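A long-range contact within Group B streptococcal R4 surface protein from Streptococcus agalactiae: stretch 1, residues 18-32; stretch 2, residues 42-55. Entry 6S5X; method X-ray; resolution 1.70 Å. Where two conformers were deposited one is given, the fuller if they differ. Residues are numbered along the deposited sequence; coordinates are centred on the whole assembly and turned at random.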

ATOM      1  N   GLN A  18      -3.551   7.379  -9.398  1.00 13.54           N
ATOM      2  CA  GLN A  18      -4.715   7.694 -10.212  1.00 14.06           C
ATOM      3  C   GLN A  18      -4.868   6.584 -11.232  1.00 18.70           C
ATOM      4  O   GLN A  18      -3.877   6.156 -11.847  1.00 17.30           O
ATOM      5  N   VAL A  19      -6.102   6.105 -11.399  1.00 14.42           N
ATOM      6  CA  VAL A  19      -6.395   5.076 -12.381  1.00 11.78           C
ATOM      7  C   VAL A  19      -7.701   5.432 -13.080  1.00 11.11           C
ATOM      8  O   VAL A  19      -8.490   6.245 -12.597  1.00 14.77           O
ATOM      9  N   ASN A  20      -7.927   4.784 -14.221  1.00 10.33           N
ATOM     10  CA  ASN A  20      -9.173   4.945 -14.949  1.00 10.37           C
ATOM     11  C   ASN A  20     -10.213   3.960 -14.435  1.00 12.03           C
ATOM     12  O   ASN A  20      -9.897   2.909 -13.860  1.00  9.93           O
ATOM     13  N   VAL A  21     -11.478   4.321 -14.642  1.00 10.13           N
ATOM     14  CA  VAL A  21     -12.567   3.418 -14.302  1.00  9.82           C
ATOM     15  C   VAL A  21     -12.283   2.036 -14.863  1.00  9.23           C
ATOM     16  O   VAL A  21     -11.886   1.895 -16.025  1.00  9.18           O
ATOM     17  N   GLY A  22     -12.491   1.013 -14.044  1.00  8.90           N
ATOM     18  CA  GLY A  22     -12.319  -0.356 -14.458  1.00  8.48           C
ATOM     19  C   GLY A  22     -10.919  -0.922 -14.297  1.00  9.56           C
ATOM     20  O   GLY A  22     -10.762  -2.142 -14.322  1.00  8.94           O
ATOM     21  N   GLU A  23      -9.900  -0.079 -14.154  1.00  8.41           N
ATOM     22  CA  GLU A  23      -8.533  -0.566 -14.026  1.00  8.26           C
ATOM     23  C   GLU A  23      -8.345  -1.153 -12.632  1.00 11.71           C
ATOM     24  O   GLU A  23      -9.048  -0.792 -11.688  1.00 11.55           O
ATOM     25  N   THR A  24      -7.361  -2.026 -12.490  1.00  9.10           N
ATOM     26  CA  THR A  24      -7.121  -2.637 -11.180  1.00  7.68           C
ATOM     27  C   THR A  24      -5.791  -2.152 -10.622  1.00  9.74           C
ATOM     28  O   THR A  24      -4.727  -2.499 -11.168  1.00 10.47           O
ATOM     29  N   PRO A  25      -5.785  -1.312  -9.594  1.00  8.88           N
ATOM     30  CA  PRO A  25      -4.511  -0.806  -9.087  1.00  7.87           C
ATOM     31  C   PRO A  25      -3.729  -1.893  -8.382  1.00  7.61           C
ATOM     32  O   PRO A  25      -4.302  -2.847  -7.842  1.00  7.45           O
ATOM     33  N   LYS A  26      -2.413  -1.705  -8.375  1.00  7.66           N
ATOM     34  CA  LYS A  26      -1.493  -2.546  -7.618  1.00 10.85           C
ATOM     35  C   LYS A  26      -1.069  -1.837  -6.327  1.00  7.49           C
ATOM     36  O   LYS A  26      -0.758  -0.637  -6.317  1.00  8.18           O
ATOM     37  N   ALA A  27      -1.023  -2.602  -5.239  1.00  7.94           N
ATOM     38  CA  ALA A  27      -0.642  -2.019  -3.955  1.00  8.29           C
ATOM     39  C   ALA A  27       0.770  -1.451  -4.007  1.00  7.61           C
ATOM     40  O   ALA A  27       1.061  -0.432  -3.357  1.00  9.20           O
ATOM     41  N   GLU A  28       1.654  -2.072  -4.793  1.00  8.11           N
ATOM     42  CA  GLU A  28       3.020  -1.563  -4.923  1.00 10.89           C
ATOM     43  C   GLU A  28       3.053  -0.112  -5.408  1.00 10.35           C
ATOM     44  O   GLU A  28       3.955   0.647  -5.053  1.00 13.62           O
ATOM     45  N   ASP A  29       2.089   0.293  -6.222  1.00  8.25           N
ATOM     46  CA  ASP A  29       2.078   1.642  -6.771  1.00 10.15           C
ATOM     47  C   ASP A  29       1.526   2.661  -5.777  1.00 11.31           C
ATOM     48  O   ASP A  29       1.454   3.853  -6.099  1.00 13.25           O
ATOM     49  N   SER A  30       1.091   2.206  -4.604  1.00  7.75           N
ATOM     50  CA  SER A  30       0.645   3.043  -3.499  1.00  8.34           C
ATOM     51  C   SER A  30       1.691   3.177  -2.392  1.00 11.06           C
ATOM     52  O   SER A  30       1.370   3.683  -1.317  1.00  9.87           O
ATOM     53  N   ILE A  31       2.909   2.692  -2.615  1.00  8.37           N
ATOM     54  CA  ILE A  31       3.999   2.807  -1.653  1.00  9.90           C
ATOM     55  C   ILE A  31       5.128   3.571  -2.313  1.00 12.23           C
ATOM     56  O   ILE A  31       5.528   3.238  -3.430  1.00 12.88           O
ATOM     57  N   GLY A  32       5.641   4.602  -1.632  1.00  8.66           N
ATOM     58  CA  GLY A  32       6.629   5.458  -2.254  1.00 13.20           C
ATOM     59  C   GLY A  32       8.073   5.056  -2.025  1.00 17.67           C
ATOM     60  O   GLY A  32       8.980   5.631  -2.635  1.00 14.77           O
ATOM     61  N   THR A  42       6.257  -7.819   1.523  1.00  7.35           N
ATOM     62  CA  THR A  42       5.096  -7.858   0.640  1.00  7.40           C
ATOM     63  C   THR A  42       4.167  -6.695   0.952  1.00  9.06           C
ATOM     64  O   THR A  42       4.130  -6.188   2.076  1.00 10.54           O
ATOM     65  N   VAL A  43       3.420  -6.275  -0.066  1.00  7.27           N
ATOM     66  CA  VAL A  43       2.418  -5.236   0.080  1.00  7.13           C
ATOM     67  C   VAL A  43       1.124  -5.726  -0.564  1.00 11.53           C
ATOM     68  O   VAL A  43       1.144  -6.435  -1.581  1.00  8.96           O
ATOM     69  N   ALA A  44       0.005  -5.420   0.078  1.00  7.81           N
ATOM     70  CA  ALA A  44      -1.293  -5.801  -0.440  1.00  9.61           C
ATOM     71  C   ALA A  44      -2.319  -4.788   0.007  1.00 11.58           C
ATOM     72  O   ALA A  44      -2.207  -4.211   1.092  1.00  8.20           O
ATOM     73  N   PHE A  45      -3.349  -4.598  -0.811  1.00  7.39           N
ATOM     74  CA  PHE A  45      -4.477  -3.821  -0.320  1.00  7.36           C
ATOM     75  C   PHE A  45      -5.222  -4.624   0.739  1.00  7.74           C
ATOM     76  O   PHE A  45      -5.364  -5.837   0.632  1.00 11.18           O
ATOM     77  N   GLU A  46      -5.676  -3.951   1.794  1.00  7.19           N
ATOM     78  CA  GLU A  46      -6.430  -4.677   2.809  1.00  9.67           C
ATOM     79  C   GLU A  46      -7.707  -5.244   2.210  1.00 16.20           C
ATOM     80  O   GLU A  46      -8.148  -6.348   2.557  1.00 11.90           O
ATOM     81  N   THR A  47      -8.344  -4.467   1.337  1.00 11.53           N
ATOM     82  CA  THR A  47      -9.590  -4.804   0.682  1.00 16.03           C
ATOM     83  C   THR A  47      -9.489  -4.401  -0.781  1.00  9.29           C
ATOM     84  O   THR A  47      -8.853  -3.393  -1.095  1.00 12.68           O
ATOM     85  N   PRO A  48     -10.078  -5.160  -1.703  1.00 11.17           N
ATOM     86  CA  PRO A  48     -10.083  -4.732  -3.102  1.00  9.46           C
ATOM     87  C   PRO A  48     -10.631  -3.323  -3.289  1.00  7.20           C
ATOM     88  O   PRO A  48     -11.556  -2.889  -2.601  1.00  9.99           O
ATOM     89  N   VAL A  49     -10.022  -2.598  -4.203  1.00  9.45           N
ATOM     90  CA  VAL A  49     -10.407  -1.217  -4.479  1.00 12.13           C
ATOM     91  C   VAL A  49     -11.522  -1.198  -5.512  1.00 10.92           C
ATOM     92  O   VAL A  49     -11.449  -1.895  -6.520  1.00 12.46           O
ATOM     93  N   ASP A  50     -12.557  -0.414  -5.237  1.00 11.83           N
ATOM     94  CA  ASP A  50     -13.679  -0.206  -6.153  1.00 15.03           C
ATOM     95  C   ASP A  50     -13.281   0.802  -7.230  1.00  7.78           C
ATOM     96  O   ASP A  50     -12.998   1.963  -6.925  1.00 12.90           O
ATOM     97  N   THR A  51     -13.227   0.365  -8.486  1.00 12.28           N
ATOM     98  CA  THR A  51     -12.937   1.287  -9.581  1.00  7.32           C
ATOM     99  C   THR A  51     -14.068   1.323 -10.601  1.00  8.23           C
ATOM    100  O   THR A  51     -13.858   1.765 -11.744  1.00 10.02           O
ATOM    101  N   ALA A  52     -15.270   0.889 -10.223  1.00 10.11           N
ATOM    102  CA  ALA A  52     -16.377   0.846 -11.174  1.00 11.86           C
ATOM    103  C   ALA A  52     -16.961   2.213 -11.463  1.00  8.84           C
ATOM    104  O   ALA A  52     -17.623   2.383 -12.495  1.00 12.81           O
ATOM    105  N   THR A  53     -16.701   3.198 -10.601  1.00 11.78           N
ATOM    106  CA  THR A  53     -17.143   4.569 -10.806  1.00 14.98           C
ATOM    107  C   THR A  53     -16.055   5.529 -10.369  1.00 14.80           C
ATOM    108  O   THR A  53     -15.221   5.196  -9.508  1.00 11.23           O
ATOM    109  N   PRO A  54     -16.043   6.737 -10.914  1.00 15.52           N
ATOM    110  CA  PRO A  54     -15.013   7.706 -10.541  0.54 19.76           C
ATOM    111  C   PRO A  54     -15.177   8.175  -9.103  1.00 18.48           C
ATOM    112  O   PRO A  54     -16.263   8.131  -8.522  1.00 19.23           O
ATOM    113  N   GLY A  55     -14.072   8.616  -8.530  1.00 19.63           N
ATOM    114  CA  GLY A  55     -14.075   9.155  -7.181  1.00 21.85           C
ATOM    115  C   GLY A  55     -12.759   8.901  -6.486  1.00 13.31           C
ATOM    116  O   GLY A  55     -11.896   8.171  -6.976  1.00 14.93           O
TER

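What ties the turn of the first stretch to the second? Thr51 does, using both its backbone and its side chain. Gly22 N donates to Thr51 O at 2.8 Å, nearly straight at 158°, and Val21 CA adds a CA-H...O contact to the same Thr51 O at 3.3 Å. The Thr51 side chain points toward the first stretch with chi1 p, and its OG1 donates to Glu23 O at 2.8 Å, so a loop carbonyl finds its partner in a hydroxyl.

How is the turn itself held in shape? It is type II, from Asn20 to Glu23, closed by Glu23 N donating to Asn20 O at 3.0 Å. The Glu23 side chain, chi1 m and chi2 t, sets out sideways and its end leads away from the second stretch, where Glu23 OE1 accepts from Asn20 N at 2.8 Å. In the second stretch, Asp50 OD1 accepts from Ala52 N at 3.0 Å.

Which side chains fill the space between? Pro25 points in, its CG 4.0 Å from Val49 CB and its CD 4.0 Å from Thr51 CG2. Phe45, chi1 m, starts sideways but brings its ring nearer: Ala27 CA lies over one face, 3.9 Å from the centroid, while Pro25 O and Ser30 OG sit at the edge. Val21, chi1 t, packs CG2 against Pro54 CD at 4.0 Å.

What happens at the far end, beside the strand? Val43, chi1 m, points in, placing CG2 4.1 Å from Ala27 CB and CG1 4.2 Å from Ile31 CG1. Glu28 starts sideways, and chi1 m with chi2 p brings its end nearer; its CG meets Val43 CG2 at 3.6 Å. Water 1 completes the link, accepting from Val43 N at 3.0 Å and donating to Glu28 OE2 at 3.1 Å, so a strand amide and a carboxylate share one solvent partner.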

ATOM      1  CB  GLN A  18      -4.557   9.042 -10.890  1.00 15.83           C
ATOM      2  CG  GLN A  18      -5.761   9.402 -11.741  1.00 24.15           C
ATOM      3  CD  GLN A  18      -5.590  10.716 -12.437  1.00 27.96           C
ATOM      4  OE1 GLN A  18      -5.477  11.752 -11.795  1.00 26.33           O
ATOM      5  NE2 GLN A  18      -5.561  10.683 -13.769  1.00 23.30           N
ATOM      6  CB  VAL A  19      -6.490   3.651 -11.787  1.00 10.25           C
ATOM      7  CG1 VAL A  19      -5.193   3.277 -11.033  1.00 17.01           C
ATOM      8  CG2 VAL A  19      -7.701   3.506 -10.866  1.00 10.56           C
ATOM      9  CB  ASN A  20      -8.949   4.739 -16.441  1.00 11.73           C
ATOM     10  CG  ASN A  20      -8.034   5.783 -17.033  1.00 20.26           C
ATOM     11  OD1 ASN A  20      -8.065   6.940 -16.643  1.00 22.21           O
ATOM     12  ND2 ASN A  20      -7.160   5.353 -17.932  1.00 29.07           N
ATOM     13  CB  VAL A  21     -13.911   3.938 -14.845  1.00 11.02           C
ATOM     14  CG1 VAL A  21     -14.973   2.870 -14.716  1.00 10.24           C
ATOM     15  CG2 VAL A  21     -14.348   5.194 -14.071  1.00 12.28           C
ATOM     16  CB  GLU A  23      -7.529   0.563 -14.278  1.00 10.75           C
ATOM     17  CG  GLU A  23      -7.517   1.078 -15.715  1.00 13.11           C
ATOM     18  CD  GLU A  23      -6.374   2.052 -16.023  1.00 22.88           C
ATOM     19  OE1 GLU A  23      -6.027   2.898 -15.183  1.00 15.10           O
ATOM     20  OE2 GLU A  23      -5.800   1.939 -17.122  1.00 24.12           O
ATOM     21  CB  THR A  24      -7.160  -4.166 -11.250  1.00 14.03           C
ATOM     22  OG1 THR A  24      -8.409  -4.574 -11.832  1.00 13.88           O
ATOM     23  CG2 THR A  24      -7.005  -4.761  -9.825  1.00 10.96           C
ATOM     24  CB  PRO A  25      -4.925   0.299  -8.100  1.00 11.39           C
ATOM     25  CG  PRO A  25      -6.313  -0.087  -7.645  1.00 16.38           C
ATOM     26  CD  PRO A  25      -6.929  -0.792  -8.824  1.00  8.92           C
ATOM     27  CB  LYS A  26      -0.279  -2.885  -8.478  1.00 11.55           C
ATOM     28  CG  LYS A  26      -0.596  -3.619  -9.790  1.00 16.81           C
ATOM     29  CD  LYS A  26       0.714  -3.995 -10.496  1.00 21.59           C
ATOM     30  CE  LYS A  26       0.502  -4.868 -11.747  1.00 32.45           C
ATOM     31  NZ  LYS A  26      -0.636  -4.456 -12.598  1.00 24.14           N
ATOM     32  CB  ALA A  27      -0.738  -3.076  -2.856  1.00 11.46           C
ATOM     33  CB  GLU A  28       3.828  -2.434  -5.897  1.00 17.83           C
ATOM     34  CG  GLU A  28       4.239  -3.814  -5.345  1.00 21.21           C
ATOM     35  CD  GLU A  28       3.173  -4.885  -5.451  1.00111.32           C
ATOM     36  OE1 GLU A  28       2.080  -4.604  -5.965  1.00 15.33           O
ATOM     37  OE2 GLU A  28       3.442  -6.028  -5.022  1.00 26.89           O
ATOM     38  CB  ASP A  29       1.270   1.618  -8.082  1.00  9.24           C
ATOM     39  CG  ASP A  29       2.001   0.865  -9.219  1.00 19.48           C
ATOM     40  OD1 ASP A  29       3.261   0.827  -9.222  1.00 21.74           O
ATOM     41  OD2 ASP A  29       1.327   0.289 -10.102  1.00 17.97           O
ATOM     42  CB  SER A  30      -0.650   2.480  -2.917  1.00  7.33           C
ATOM     43  OG  SER A  30      -1.742   2.686  -3.809  1.00 13.14           O
ATOM     44  CB  ILE A  31       4.483   1.428  -1.169  1.00  8.32           C
ATOM     45  CG1 ILE A  31       3.338   0.741  -0.446  1.00 11.96           C
ATOM     46  CG2 ILE A  31       5.716   1.609  -0.275  1.00  8.58           C
ATOM     47  CD1 ILE A  31       2.920   1.472   0.801  1.00 11.55           C
ATOM     48  CB  THR A  42       4.319  -9.170   0.782  1.00 10.65           C
ATOM     49  OG1 THR A  42       3.719  -9.233   2.080  1.00 13.86           O
ATOM     50  CG2 THR A  42       5.238 -10.349   0.572  1.00  8.40           C
ATOM     51  CB  VAL A  43       2.873  -3.895  -0.530  1.00  8.52           C
ATOM     52  CG1 VAL A  43       4.090  -3.356   0.183  1.00 14.05           C
ATOM     53  CG2 VAL A  43       3.165  -4.067  -1.966  1.00 11.90           C
ATOM     54  CB  ALA A  44      -1.686  -7.202   0.045  1.00 13.05           C
ATOM     55  CB  PHE A  45      -5.427  -3.442  -1.450  1.00  8.41           C
ATOM     56  CG  PHE A  45      -4.898  -2.364  -2.334  1.00  7.52           C
ATOM     57  CD1 PHE A  45      -4.635  -1.108  -1.840  1.00  7.79           C
ATOM     58  CD2 PHE A  45      -4.650  -2.623  -3.659  1.00  8.83           C
ATOM     59  CE1 PHE A  45      -4.150  -0.105  -2.654  1.00 10.69           C
ATOM     60  CE2 PHE A  45      -4.179  -1.622  -4.493  1.00  9.70           C
ATOM     61  CZ  PHE A  45      -3.917  -0.369  -3.981  1.00  7.59           C
ATOM     62  CB  GLU A  46      -6.741  -3.768   3.988  1.00 11.17           C
ATOM     63  CG  GLU A  46      -7.373  -4.522   5.142  1.00 20.60           C
ATOM     64  CD  GLU A  46      -7.614  -3.649   6.358  1.00 57.82           C
ATOM     65  OE1 GLU A  46      -8.377  -2.671   6.245  1.00 37.66           O
ATOM     66  OE2 GLU A  46      -7.034  -3.944   7.426  1.00 58.23           O
ATOM     67  CB  THR A  47     -10.723  -4.033   1.368  1.00 20.22           C
ATOM     68  OG1 THR A  47     -10.812  -4.480   2.725  1.00 27.60           O
ATOM     69  CG2 THR A  47     -12.008  -4.274   0.659  1.00 25.07           C
ATOM     70  CB  PRO A  48     -10.970  -5.785  -3.773  1.00 12.91           C
ATOM     71  CG  PRO A  48     -10.835  -7.002  -2.902  1.00 19.69           C
ATOM     72  CD  PRO A  48     -10.757  -6.460  -1.520  1.00 17.95           C
ATOM     73  CB  VAL A  49      -9.207  -0.415  -4.976  1.00 11.43           C
ATOM     74  CG1 VAL A  49      -9.643   0.993  -5.305  1.00 12.07           C
ATOM     75  CG2 VAL A  49      -8.124  -0.466  -3.901  1.00 11.96           C
ATOM     76  CB  ASP A  50     -14.896   0.288  -5.370  1.00 18.99           C
ATOM     77  CG  ASP A  50     -15.933   0.913  -6.255  1.00 72.21           C
ATOM     78  OD1 ASP A  50     -16.090   0.400  -7.371  1.00 17.86           O
ATOM     79  OD2 ASP A  50     -16.609   1.882  -5.844  1.00 28.79           O
ATOM     80  CB  THR A  51     -11.620   0.943 -10.287  1.00 13.90           C
ATOM     81  OG1 THR A  51     -11.728  -0.311 -10.983  1.00 12.70           O
ATOM     82  CG2 THR A  51     -10.477   0.882  -9.302  1.00 10.65           C
ATOM     83  CB  ALA A  52     -17.473  -0.082 -10.644  1.00 13.90           C
ATOM     84  CB  THR A  53     -18.411   4.881 -10.007  1.00 19.45           C
ATOM     85  OG1 THR A  53     -18.109   4.778  -8.611  1.00 20.77           O
ATOM     86  CG2 THR A  53     -19.545   3.887 -10.355  1.00 18.32           C
ATOM     87  CB  PRO A  54     -15.232   8.855 -11.534  0.54 32.09           C
ATOM     88  CG  PRO A  54     -16.711   8.763 -11.911  0.54 23.73           C
ATOM     89  CD  PRO A  54     -17.023   7.292 -11.878  0.54 25.41           C
TER
HETATM   90  O   HOH W   1       4.009  -7.770  -2.575  1.00 13.30           O